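Local atomic coordinates of integral membrane indolylacetylinositol arabinosyltransferase EmbC (Mycolicibacterium smegmatis, PDB entry 7BVE), a protein that binds the antitubercular drug ethambutol and probably polymerises arabinose into the arabinan of the mycobacterial cell wall. Residues 962-967 and 988-993; 730-735 and 969-974; 297-302 and 975-980. All coordinates share one frame; numbering follows the deposited sequence.

Interaction 1 of 3, residues 962-967 and 988-993; sequences MLDWLV and KWRILP. With 95E (Ethambutol), chain G.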
loop_
_atom_site.group_PDB
_atom_site.type_symbol
_atom_site.label_atom_id
_atom_site.label_comp_id
_atom_site.label_asym_id
_atom_site.label_seq_id
_atom_site.Cartn_x
_atom_site.Cartn_y
_atom_site.Cartn_z
ATOM N N MET A 962 1.338 -34.317 -4.886
ATOM C CA MET A 962 1.420 -33.099 -4.094
ATOM C C MET A 962 0.763 -31.968 -4.877
ATOM O O MET A 962 1.355 -31.378 -5.774
ATOM C CB MET A 962 2.854 -32.755 -3.737
ATOM C CG MET A 962 2.887 -31.532 -2.889
ATOM S SD MET A 962 4.474 -30.970 -2.325
ATOM C CE MET A 962 3.920 -29.445 -1.591
ATOM N N LEU A 963 -0.479 -31.672 -4.536
ATOM C CA LEU A 963 -1.186 -30.552 -5.125
ATOM C C LEU A 963 -0.872 -29.284 -4.352
ATOM O O LEU A 963 -0.677 -29.312 -3.138
ATOM C CB LEU A 963 -2.691 -30.808 -5.096
ATOM C CG LEU A 963 -3.213 -31.972 -5.921
ATOM C CD1 LEU A 963 -4.624 -32.263 -5.543
ATOM C CD2 LEU A 963 -3.146 -31.604 -7.366
ATOM N N ASP A 964 -0.831 -28.162 -5.057
ATOM C CA ASP A 964 -0.731 -26.898 -4.353
ATOM C C ASP A 964 -2.116 -26.440 -3.922
ATOM O O ASP A 964 -3.129 -27.056 -4.250
ATOM C CB ASP A 964 -0.055 -25.844 -5.217
ATOM C CG ASP A 964 1.399 -26.165 -5.483
ATOM O OD1 ASP A 964 1.991 -26.961 -4.728
ATOM O OD2 ASP A 964 1.974 -25.592 -6.418
ATOM N N TRP A 965 -2.164 -25.353 -3.166
ATOM C CA TRP A 965 -3.439 -24.964 -2.585
ATOM C C TRP A 965 -4.321 -24.181 -3.543
ATOM O O TRP A 965 -5.455 -23.850 -3.186
ATOM C CB TRP A 965 -3.219 -24.173 -1.298
ATOM C CG TRP A 965 -2.514 -22.883 -1.430
ATOM C CD1 TRP A 965 -1.181 -22.676 -1.342
ATOM C CD2 TRP A 965 -3.107 -21.599 -1.637
ATOM N NE1 TRP A 965 -0.896 -21.349 -1.497
ATOM C CE2 TRP A 965 -2.066 -20.665 -1.679
ATOM C CE3 TRP A 965 -4.420 -21.151 -1.797
ATOM C CZ2 TRP A 965 -2.292 -19.313 -1.876
ATOM C CZ3 TRP A 965 -4.639 -19.814 -1.992
ATOM C CH2 TRP A 965 -3.583 -18.909 -2.031
ATOM N N LEU A 966 -3.840 -23.881 -4.743
ATOM C CA LEU A 966 -4.668 -23.365 -5.820
ATOM C C LEU A 966 -5.164 -24.459 -6.748
ATOM O O LEU A 966 -6.333 -24.455 -7.131
ATOM C CB LEU A 966 -3.887 -22.337 -6.632
ATOM C CG LEU A 966 -3.628 -20.972 -6.015
ATOM C CD1 LEU A 966 -2.622 -20.240 -6.843
ATOM C CD2 LEU A 966 -4.906 -20.190 -6.005
ATOM N N VAL A 967 -4.312 -25.417 -7.091
ATOM C CA VAL A 967 -4.651 -26.417 -8.106
ATOM C C VAL A 967 -5.346 -27.559 -7.374
ATOM O O VAL A 967 -4.830 -28.667 -7.216
ATOM C CB VAL A 967 -3.409 -26.857 -8.885
ATOM C CG1 VAL A 967 -2.984 -25.761 -9.735
ATOM C CG2 VAL A 967 -2.232 -27.073 -7.970
ATOM N N LYS A 988 4.635 -38.665 -5.404
ATOM C CA LYS A 988 5.362 -39.012 -6.612
ATOM C C LYS A 988 5.336 -37.930 -7.673
ATOM O O LYS A 988 6.149 -37.986 -8.596
ATOM C CB LYS A 988 4.800 -40.298 -7.228
ATOM C CG LYS A 988 4.969 -41.516 -6.372
ATOM C CD LYS A 988 4.427 -42.743 -7.064
ATOM C CE LYS A 988 4.478 -43.961 -6.155
ATOM N NZ LYS A 988 5.869 -44.389 -5.857
ATOM N N TRP A 989 4.432 -36.962 -7.573
ATOM C CA TRP A 989 4.248 -35.928 -8.574
ATOM C C TRP A 989 4.038 -34.609 -7.854
ATOM O O TRP A 989 3.865 -34.571 -6.639
ATOM C CB TRP A 989 3.051 -36.240 -9.478
ATOM C CG TRP A 989 3.190 -37.484 -10.300
ATOM C CD1 TRP A 989 2.703 -38.717 -10.005
ATOM C CD2 TRP A 989 3.845 -37.607 -11.561
ATOM N NE1 TRP A 989 3.027 -39.604 -10.996
ATOM C CE2 TRP A 989 3.728 -38.942 -11.965
ATOM C CE3 TRP A 989 4.521 -36.713 -12.387
ATOM C CZ2 TRP A 989 4.259 -39.402 -13.154
ATOM C CZ3 TRP A 989 5.038 -37.170 -13.562
ATOM C CH2 TRP A 989 4.914 -38.501 -13.936
ATOM N N ARG A 990 4.046 -33.519 -8.605
ATOM C CA ARG A 990 3.701 -32.219 -8.055
ATOM C C ARG A 990 3.101 -31.366 -9.161
ATOM O O ARG A 990 3.624 -31.342 -10.272
ATOM C CB ARG A 990 4.915 -31.516 -7.459
ATOM C CG ARG A 990 4.567 -30.199 -6.845
ATOM C CD ARG A 990 5.757 -29.417 -6.413
ATOM N NE ARG A 990 5.347 -28.055 -6.108
ATOM C CZ ARG A 990 6.187 -27.066 -5.821
ATOM N NH1 ARG A 990 7.489 -27.286 -5.806
ATOM N NH2 ARG A 990 5.718 -25.856 -5.570
ATOM N N ILE A 991 2.008 -30.670 -8.863
ATOM C CA ILE A 991 1.346 -29.792 -9.819
ATOM C C ILE A 991 1.399 -28.369 -9.284
ATOM O O ILE A 991 1.016 -28.118 -8.139
ATOM C CB ILE A 991 -0.103 -30.240 -10.084
ATOM C CG1 ILE A 991 -0.104 -31.629 -10.706
ATOM C CG2 ILE A 991 -0.790 -29.300 -11.021
ATOM C CD1 ILE A 991 -1.431 -32.278 -10.728
ATOM N N LEU A 992 1.872 -27.445 -10.109
ATOM C CA LEU A 992 2.092 -26.061 -9.731
ATOM C C LEU A 992 1.149 -25.147 -10.504
ATOM O O LEU A 992 0.569 -25.556 -11.513
ATOM C CB LEU A 992 3.539 -25.634 -10.012
ATOM C CG LEU A 992 4.716 -26.199 -9.227
ATOM C CD1 LEU A 992 5.189 -27.515 -9.799
ATOM C CD2 LEU A 992 5.827 -25.210 -9.208
ATOM N N PRO A 993 0.953 -23.903 -10.047
ATOM C CA PRO A 993 0.327 -22.894 -10.905
ATOM C C PRO A 993 1.306 -22.317 -11.913
ATOM O O PRO A 993 2.427 -22.812 -12.049
ATOM C CB PRO A 993 -0.127 -21.821 -9.911
ATOM C CG PRO A 993 -0.163 -22.487 -8.623
ATOM C CD PRO A 993 0.929 -23.481 -8.643
HETATM C C2 95E G . -7.270 -21.698 6.612
HETATM O O12 95E G . -5.693 -16.392 0.200
HETATM C C11 95E G . -6.121 -16.858 1.202
HETATM C C10 95E G . -5.236 -17.704 2.116
HETATM C C13 95E G . -3.956 -18.131 1.407
HETATM C C14 95E G . -2.717 -17.472 2.003
HETATM N N9 95E G . -5.953 -18.890 2.533
HETATM C C8 95E G . -6.578 -18.606 3.805
HETATM C C7 95E G . -6.496 -19.830 4.705
HETATM N N6 95E G . -7.586 -20.731 4.413
HETATM C C3 95E G . -8.247 -21.017 5.665
HETATM O O1 95E G . -6.826 -21.085 7.520
HETATM C C4 95E G . -9.430 -21.929 5.391
HETATM C C5 95E G . -10.031 -21.616 4.027
#

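Interaction 2 of 3, residues 730-735 and 969-974; sequences CGLAND and LAFPCQ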
loop_
_atom_site.group_PDB
_atom_site.type_symbol
_atom_site.label_atom_id
_atom_site.label_comp_id
_atom_site.label_asym_id
_atom_site.label_seq_id
_atom_site.Cartn_x
_atom_site.Cartn_y
_atom_site.Cartn_z
ATOM N N CYS A 730 -13.180 -35.020 -14.698
ATOM C CA CYS A 730 -11.745 -34.950 -14.308
ATOM C C CYS A 730 -11.231 -33.507 -14.244
ATOM O O CYS A 730 -10.245 -33.279 -13.515
ATOM C CB CYS A 730 -10.884 -35.749 -15.279
ATOM S SG CYS A 730 -10.652 -37.477 -14.784
ATOM N N GLY A 731 -11.856 -32.571 -14.965
ATOM C CA GLY A 731 -11.351 -31.209 -14.944
ATOM C C GLY A 731 -10.338 -30.930 -16.035
ATOM O O GLY A 731 -10.526 -31.281 -17.203
ATOM N N LEU A 732 -9.237 -30.288 -15.639
ATOM C CA LEU A 732 -8.186 -29.867 -16.555
ATOM C C LEU A 732 -7.238 -31.002 -16.912
ATOM O O LEU A 732 -6.411 -30.839 -17.806
ATOM C CB LEU A 732 -7.446 -28.678 -15.930
ATOM C CG LEU A 732 -6.371 -27.839 -16.615
ATOM C CD1 LEU A 732 -6.886 -27.349 -17.923
ATOM C CD2 LEU A 732 -6.014 -26.655 -15.760
ATOM N N ALA A 733 -7.372 -32.164 -16.281
ATOM C CA ALA A 733 -6.454 -33.265 -16.515
ATOM C C ALA A 733 -6.676 -33.966 -17.843
ATOM O O ALA A 733 -5.815 -34.742 -18.257
ATOM C CB ALA A 733 -6.568 -34.277 -15.388
ATOM N N ASN A 734 -7.798 -33.735 -18.515
ATOM C CA ASN A 734 -8.017 -34.299 -19.838
ATOM C C ASN A 734 -7.477 -33.428 -20.956
ATOM O O ASN A 734 -7.335 -33.909 -22.084
ATOM C CB ASN A 734 -9.508 -34.531 -20.080
ATOM C CG ASN A 734 -10.059 -35.660 -19.258
ATOM O OD1 ASN A 734 -10.873 -35.455 -18.360
ATOM N ND2 ASN A 734 -9.628 -36.874 -19.572
ATOM N N ASP A 735 -7.174 -32.167 -20.670
ATOM C CA ASP A 735 -6.793 -31.200 -21.681
ATOM C C ASP A 735 -5.368 -30.711 -21.506
ATOM O O ASP A 735 -5.007 -29.669 -22.051
ATOM C CB ASP A 735 -7.780 -30.043 -21.663
ATOM C CG ASP A 735 -9.137 -30.454 -22.182
ATOM O OD1 ASP A 735 -9.181 -31.317 -23.078
ATOM O OD2 ASP A 735 -10.163 -29.955 -21.688
ATOM N N LEU A 969 -9.277 -27.649 -7.435
ATOM C CA LEU A 969 -10.619 -27.770 -7.968
ATOM C C LEU A 969 -10.605 -27.940 -9.478
ATOM O O LEU A 969 -11.626 -28.323 -10.054
ATOM C CB LEU A 969 -11.441 -26.538 -7.576
ATOM C CG LEU A 969 -12.963 -26.628 -7.547
ATOM C CD1 LEU A 969 -13.395 -27.498 -6.385
ATOM C CD2 LEU A 969 -13.578 -25.263 -7.438
ATOM N N ALA A 970 -9.472 -27.666 -10.128
ATOM C CA ALA A 970 -9.271 -27.991 -11.529
ATOM C C ALA A 970 -8.729 -29.389 -11.735
ATOM O O ALA A 970 -8.855 -29.932 -12.836
ATOM C CB ALA A 970 -8.317 -26.988 -12.175
ATOM N N PHE A 971 -8.135 -29.990 -10.704
ATOM C CA PHE A 971 -7.620 -31.358 -10.740
ATOM C C PHE A 971 -8.316 -32.177 -9.661
ATOM O O PHE A 971 -7.730 -32.448 -8.609
ATOM C CB PHE A 971 -6.109 -31.374 -10.521
ATOM C CG PHE A 971 -5.331 -30.734 -11.622
ATOM C CD1 PHE A 971 -4.966 -31.455 -12.737
ATOM C CD2 PHE A 971 -4.991 -29.405 -11.557
ATOM C CE1 PHE A 971 -4.269 -30.869 -13.745
ATOM C CE2 PHE A 971 -4.296 -28.817 -12.572
ATOM C CZ PHE A 971 -3.936 -29.550 -13.662
ATOM N N PRO A 972 -9.569 -32.587 -9.879
ATOM C CA PRO A 972 -10.306 -33.269 -8.814
ATOM C C PRO A 972 -10.199 -34.784 -8.817
ATOM O O PRO A 972 -10.586 -35.402 -7.821
ATOM C CB PRO A 972 -11.742 -32.834 -9.098
ATOM C CG PRO A 972 -11.801 -32.775 -10.542
ATOM C CD PRO A 972 -10.458 -32.300 -11.018
ATOM N N CYS A 973 -9.666 -35.365 -9.896
ATOM C CA CYS A 973 -9.545 -36.846 -10.008
ATOM C C CYS A 973 -8.243 -37.339 -9.363
ATOM O O CYS A 973 -8.180 -38.531 -9.001
ATOM C CB CYS A 973 -9.585 -37.284 -11.468
ATOM S SG CYS A 973 -11.266 -37.530 -12.101
ATOM N N GLN A 974 -7.250 -36.455 -9.228
ATOM C CA GLN A 974 -5.960 -36.801 -8.649
ATOM C C GLN A 974 -5.994 -36.665 -7.139
ATOM O O GLN A 974 -6.519 -35.685 -6.608
ATOM C CB GLN A 974 -4.857 -35.918 -9.227
ATOM C CG GLN A 974 -4.356 -36.391 -10.569
ATOM C CD GLN A 974 -5.260 -36.027 -11.706
ATOM O OE1 GLN A 974 -6.010 -35.064 -11.636
ATOM N NE2 GLN A 974 -5.238 -36.834 -12.749
#

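Interaction 3 of 3, residues 297-302 and 975-980; sequences ANYYRW and RPFDHR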
loop_
_atom_site.group_PDB
_atom_site.type_symbol
_atom_site.label_atom_id
_atom_site.label_comp_id
_atom_site.label_asym_id
_atom_site.label_seq_id
_atom_site.Cartn_x
_atom_site.Cartn_y
_atom_site.Cartn_z
ATOM N N ALA A 297 -6.926 -31.699 10.323
ATOM C CA ALA A 297 -5.691 -30.934 10.320
ATOM C C ALA A 297 -5.743 -29.833 9.279
ATOM O O ALA A 297 -6.366 -29.979 8.228
ATOM C CB ALA A 297 -4.487 -31.822 10.019
ATOM N N ASN A 298 -5.076 -28.731 9.576
ATOM C CA ASN A 298 -4.736 -27.783 8.530
ATOM C C ASN A 298 -3.522 -28.331 7.806
ATOM O O ASN A 298 -2.495 -28.620 8.427
ATOM C CB ASN A 298 -4.461 -26.404 9.109
ATOM C CG ASN A 298 -4.414 -25.331 8.053
ATOM O OD1 ASN A 298 -4.472 -25.607 6.864
ATOM N ND2 ASN A 298 -4.355 -24.094 8.485
ATOM N N TYR A 299 -3.639 -28.466 6.495
ATOM C CA TYR A 299 -2.802 -29.414 5.781
ATOM C C TYR A 299 -1.583 -28.738 5.181
ATOM O O TYR A 299 -0.507 -29.334 5.113
ATOM C CB TYR A 299 -3.663 -30.086 4.721
ATOM C CG TYR A 299 -3.038 -31.164 3.897
ATOM C CD1 TYR A 299 -2.727 -32.390 4.448
ATOM C CD2 TYR A 299 -2.848 -30.985 2.539
ATOM C CE1 TYR A 299 -2.192 -33.389 3.677
ATOM C CE2 TYR A 299 -2.319 -31.971 1.766
ATOM C CZ TYR A 299 -1.998 -33.169 2.336
ATOM O OH TYR A 299 -1.470 -34.158 1.557
ATOM N N TYR A 300 -1.723 -27.489 4.769
ATOM C CA TYR A 300 -0.665 -26.797 4.061
ATOM C C TYR A 300 0.199 -25.929 4.959
ATOM O O TYR A 300 1.203 -25.406 4.488
ATOM C CB TYR A 300 -1.262 -25.941 2.943
ATOM C CG TYR A 300 -1.920 -26.730 1.838
ATOM C CD1 TYR A 300 -1.168 -27.324 0.844
ATOM C CD2 TYR A 300 -3.293 -26.872 1.789
ATOM C CE1 TYR A 300 -1.762 -28.040 -0.162
ATOM C CE2 TYR A 300 -3.896 -27.585 0.787
ATOM C CZ TYR A 300 -3.127 -28.165 -0.185
ATOM O OH TYR A 300 -3.727 -28.874 -1.189
ATOM N N ARG A 301 -0.144 -25.766 6.232
ATOM C CA ARG A 301 0.607 -24.844 7.068
ATOM C C ARG A 301 0.452 -25.267 8.522
ATOM O O ARG A 301 -0.475 -25.994 8.878
ATOM C CB ARG A 301 0.144 -23.402 6.819
ATOM C CG ARG A 301 1.040 -22.292 7.340
ATOM C CD ARG A 301 0.637 -20.951 6.788
ATOM N NE ARG A 301 1.428 -19.889 7.390
ATOM C CZ ARG A 301 2.637 -19.502 6.986
ATOM N NH1 ARG A 301 3.243 -18.525 7.634
ATOM N NH2 ARG A 301 3.231 -20.075 5.960
ATOM N N TRP A 302 1.432 -24.860 9.331
ATOM C CA TRP A 302 1.443 -24.933 10.799
ATOM C C TRP A 302 1.500 -26.355 11.343
ATOM O O TRP A 302 0.745 -26.692 12.248
ATOM C CB TRP A 302 0.275 -24.189 11.445
ATOM C CG TRP A 302 0.228 -22.743 11.152
ATOM C CD1 TRP A 302 1.160 -21.822 11.477
ATOM C CD2 TRP A 302 -0.881 -22.020 10.630
ATOM N NE1 TRP A 302 0.747 -20.582 11.094
ATOM C CE2 TRP A 302 -0.513 -20.674 10.582
ATOM C CE3 TRP A 302 -2.137 -22.387 10.141
ATOM C CZ2 TRP A 302 -1.351 -19.697 10.081
ATOM C CZ3 TRP A 302 -2.957 -21.416 9.645
ATOM C CH2 TRP A 302 -2.566 -20.090 9.617
ATOM N N ARG A 975 -5.406 -37.651 -6.438
ATOM C CA ARG A 975 -5.611 -37.635 -5.003
ATOM C C ARG A 975 -4.380 -37.129 -4.266
ATOM O O ARG A 975 -3.251 -37.397 -4.683
ATOM C CB ARG A 975 -5.992 -39.021 -4.469
ATOM C CG ARG A 975 -4.936 -40.085 -4.514
ATOM C CD ARG A 975 -5.415 -41.293 -3.752
ATOM N NE ARG A 975 -4.412 -42.344 -3.683
ATOM C CZ ARG A 975 -3.489 -42.429 -2.735
ATOM N NH1 ARG A 975 -2.617 -43.421 -2.745
ATOM N NH2 ARG A 975 -3.440 -41.520 -1.777
ATOM N N PRO A 976 -4.560 -36.363 -3.197
ATOM C CA PRO A 976 -3.414 -35.884 -2.425
ATOM C C PRO A 976 -2.862 -36.980 -1.526
ATOM O O PRO A 976 -3.461 -38.037 -1.348
ATOM C CB PRO A 976 -4.009 -34.739 -1.610
ATOM C CG PRO A 976 -5.419 -35.097 -1.464
ATOM C CD PRO A 976 -5.820 -35.784 -2.709
ATOM N N PHE A 977 -1.698 -36.710 -0.953
ATOM C CA PHE A 977 -1.061 -37.701 -0.105
ATOM C C PHE A 977 -1.617 -37.633 1.316
ATOM O O PHE A 977 -2.067 -36.589 1.788
ATOM C CB PHE A 977 0.464 -37.531 -0.125
ATOM C CG PHE A 977 0.954 -36.220 0.412
ATOM C CD1 PHE A 977 1.071 -35.122 -0.410
ATOM C CD2 PHE A 977 1.355 -36.101 1.726
ATOM C CE1 PHE A 977 1.531 -33.925 0.077
ATOM C CE2 PHE A 977 1.812 -34.907 2.213
ATOM C CZ PHE A 977 1.902 -33.821 1.384
ATOM N N ASP A 978 -1.577 -38.771 1.996
ATOM C CA ASP A 978 -2.177 -38.952 3.305
ATOM C C ASP A 978 -1.165 -38.699 4.420
ATOM O O ASP A 978 0.020 -38.471 4.188
ATOM C CB ASP A 978 -2.735 -40.367 3.428
ATOM C CG ASP A 978 -3.983 -40.583 2.615
ATOM O OD1 ASP A 978 -4.787 -39.643 2.481
ATOM O OD2 ASP A 978 -4.158 -41.705 2.101
ATOM N N HIS A 979 -1.660 -38.749 5.656
ATOM C CA HIS A 979 -0.850 -38.795 6.864
ATOM C C HIS A 979 -1.727 -39.420 7.932
ATOM O O HIS A 979 -2.928 -39.169 7.950
ATOM C CB HIS A 979 -0.362 -37.403 7.284
ATOM C CG HIS A 979 -1.439 -36.491 7.784
ATOM N ND1 HIS A 979 -1.728 -36.350 9.122
ATOM C CD2 HIS A 979 -2.295 -35.675 7.129
ATOM C CE1 HIS A 979 -2.707 -35.479 9.270
ATOM N NE2 HIS A 979 -3.074 -35.060 8.076
ATOM N N ARG A 980 -1.166 -40.293 8.762
ATOM C CA ARG A 980 -2.031 -40.919 9.752
ATOM C C ARG A 980 -1.598 -40.685 11.187
ATOM O O ARG A 980 -2.378 -40.144 11.977
ATOM C CB ARG A 980 -2.142 -42.412 9.474
ATOM C CG ARG A 980 -3.285 -43.081 10.181
ATOM C CD ARG A 980 -3.368 -44.501 9.711
ATOM N NE ARG A 980 -4.459 -45.241 10.322
ATOM C CZ ARG A 980 -4.704 -46.520 10.068
ATOM N NH1 ARG A 980 -3.929 -47.184 9.225
ATOM N NH2 ARG A 980 -5.716 -47.136 10.661
#

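Interaction 1 of 3, residues 962-967 and 988-993
This contact is a short parallel strand pairing at the rim of a mixed beta sheet in the C-terminal domain, and it runs on into the ethambutol pocket. Strand 961-963 is an edge strand of this sheet. Strand 989-992 lies beside it and is flanked by strand 1039-1045. Two backbone bonds hold the pair. Met962 N donates to Trp989 O at 3.1 Å, from above the carbonyl plane. Ile991 N donates to Met962 O at 3.2 Å, in the carbonyl plane with an N-H...O angle of 161°. Arg990 CA adds a CA-H...O contact to the same Met962 O.

Leu963 and Ile991 point the same way and touch side by side, CD2 to CD1, at 3.8 Å. On the Met962 and Arg990 face, the extended Arg990 chain carries its guanidinium to Asp964. The salt bridge is long, 3.8 Å from Arg990 NE to Asp964 OD1, and the two planes are 66° apart. Leu992 CG lies against one guanidinium face. Beyond the strand, the Leu966 and Pro993 side chains cross at about a right angle, CD1 to CG 3.8 Å.

Trp965, directly after Asp964, places its ring in the pocket. Its CG takes the crowded position between the backbone N and the carbonyl carbon (chi1 63°), and NE1 is bonded to Asn1001 O. Ethambutol C13 rests over one ring face, 3.5 Å from Trp965 CH2.

Interaction 2 of 3, residues 730-735 and 969-974
A disulfide of the C-terminal domain, Cys730 to Cys973, ties together two loops that are far apart in sequence. The two sulfurs, Cys730 SG and Cys973 SG, are modelled 2.8 Å apart. This is longer than a normal S-S bond, so the bridge is not precisely defined in this 2.81 Å model. On Cys973, SG stands anti to the carbonyl carbon (chi1 -86°) and reaches across to Cys730.

A single backbone hydrogen bond adds a second tie. Leu732 N donates to Ala970 O at 2.9 Å. The bond is nearly straight, 173° at the hydrogen, and runs nearly along the C=O axis. Gly731 has no side chain, and its CA lies 3.5 Å from the same Ala970 O in a CA-H...O contact. There is no room for a side chain beside Ala970 O, Pro972 CD and the carbonyl oxygen of Cys730.

Both loops connect to strands of one mixed sheet. Residues 730-735 lead into strand 736-738. Residues 969-974 belong to the helix-free connection between the neighbouring parallel strands 961-963 and 989-992.

Apolar groups fill in around the hydrogen bond. Phe971 starts off away from the other loop, but its ring turns back to it. Leu732 CD2 meets Phe971 CZ at 4.1 Å, and Leu732 CB lies toward the rim of one ring face. Ala733 CB approaches Phe971 CD1 obliquely at 4.2 Å. Ala733 CB also sits 3.9 Å from Gln974 OE1. The Gln974 chain is bent at chi2 (79°), and its NE2 is hydrogen-bonded to Gln952 OE1.

Interaction 3 of 3, residues 297-302 and 975-980
The phenol oxygen of Tyr299 is held by one hydrogen bond. Tyr299 OH donates to Phe977 O at 2.5 Å. The bond lies in the carbonyl plane, on a lone pair. The same hydroxyl oxygen also packs over the centre of the Phe977 ring, 3.1 Å above its plane. Phe977 therefore meets the tyrosine twice, with its backbone carbonyl and with its ring.

Torsions set up this meeting. Tyr299 CG is anti to the backbone N (chi1 -177°), which sends the ring across to the other loop. Phe977 CG takes the crowded position between the backbone N and the carbonyl carbon (chi1 63°), which brings its ring face against the Tyr299 hydroxyl. The two rings cross obliquely, with centroids 5.3 Å apart and planes at 44°. Tyr299 CZ is 4.1 Å from Phe977 CZ.

His979 slides past Tyr299 in the opposite direction. Its CD2 comes to the edge of the tyrosine ring, 4.1 Å from Tyr299 CE1. Its other end reaches Ala297, with His979 NE2 4.0 Å from Ala297 CB. On the other side of the tyrosine, Tyr299 CD2 lies over the centre of the Tyr300 ring.

The contact joins the GT-C membrane region to the C-terminal domain. Helix 281-293 touches both loops, Thr285 at Tyr299 and Arg288 at Pro976. All the residues that touch are buried. With its O-H donated to a carbonyl and its oxygen over an aromatic face, the phenol is probably neutral: neither neighbour would be expected to stabilise a phenolate.

Overall arrangement
Interaction 1 pairs strands 961-963 and 989-992; interactions 2 and 3 use successive pieces of the connection between them. Interactions 1 and 2 have centres about 12 Å apart and touch where Ile991 CG2 meets Phe971 CE2 at 3.9 Å. Interactions 1 and 3 have centres about 13 Å apart. They touch at Leu963 O and Tyr300 CE1, 3.4 Å, and at Met962 CG and Phe977 CE1, 4.0 Å. Interactions 2 and 3 adjoin in sequence at Gln974 and Arg975, yet their centres are about 20 Å apart. Ethambutol touches Trp965 of interaction 1 and Asn298 of segment 297-302, while the Tyr299 side chain is about 9 Å from it.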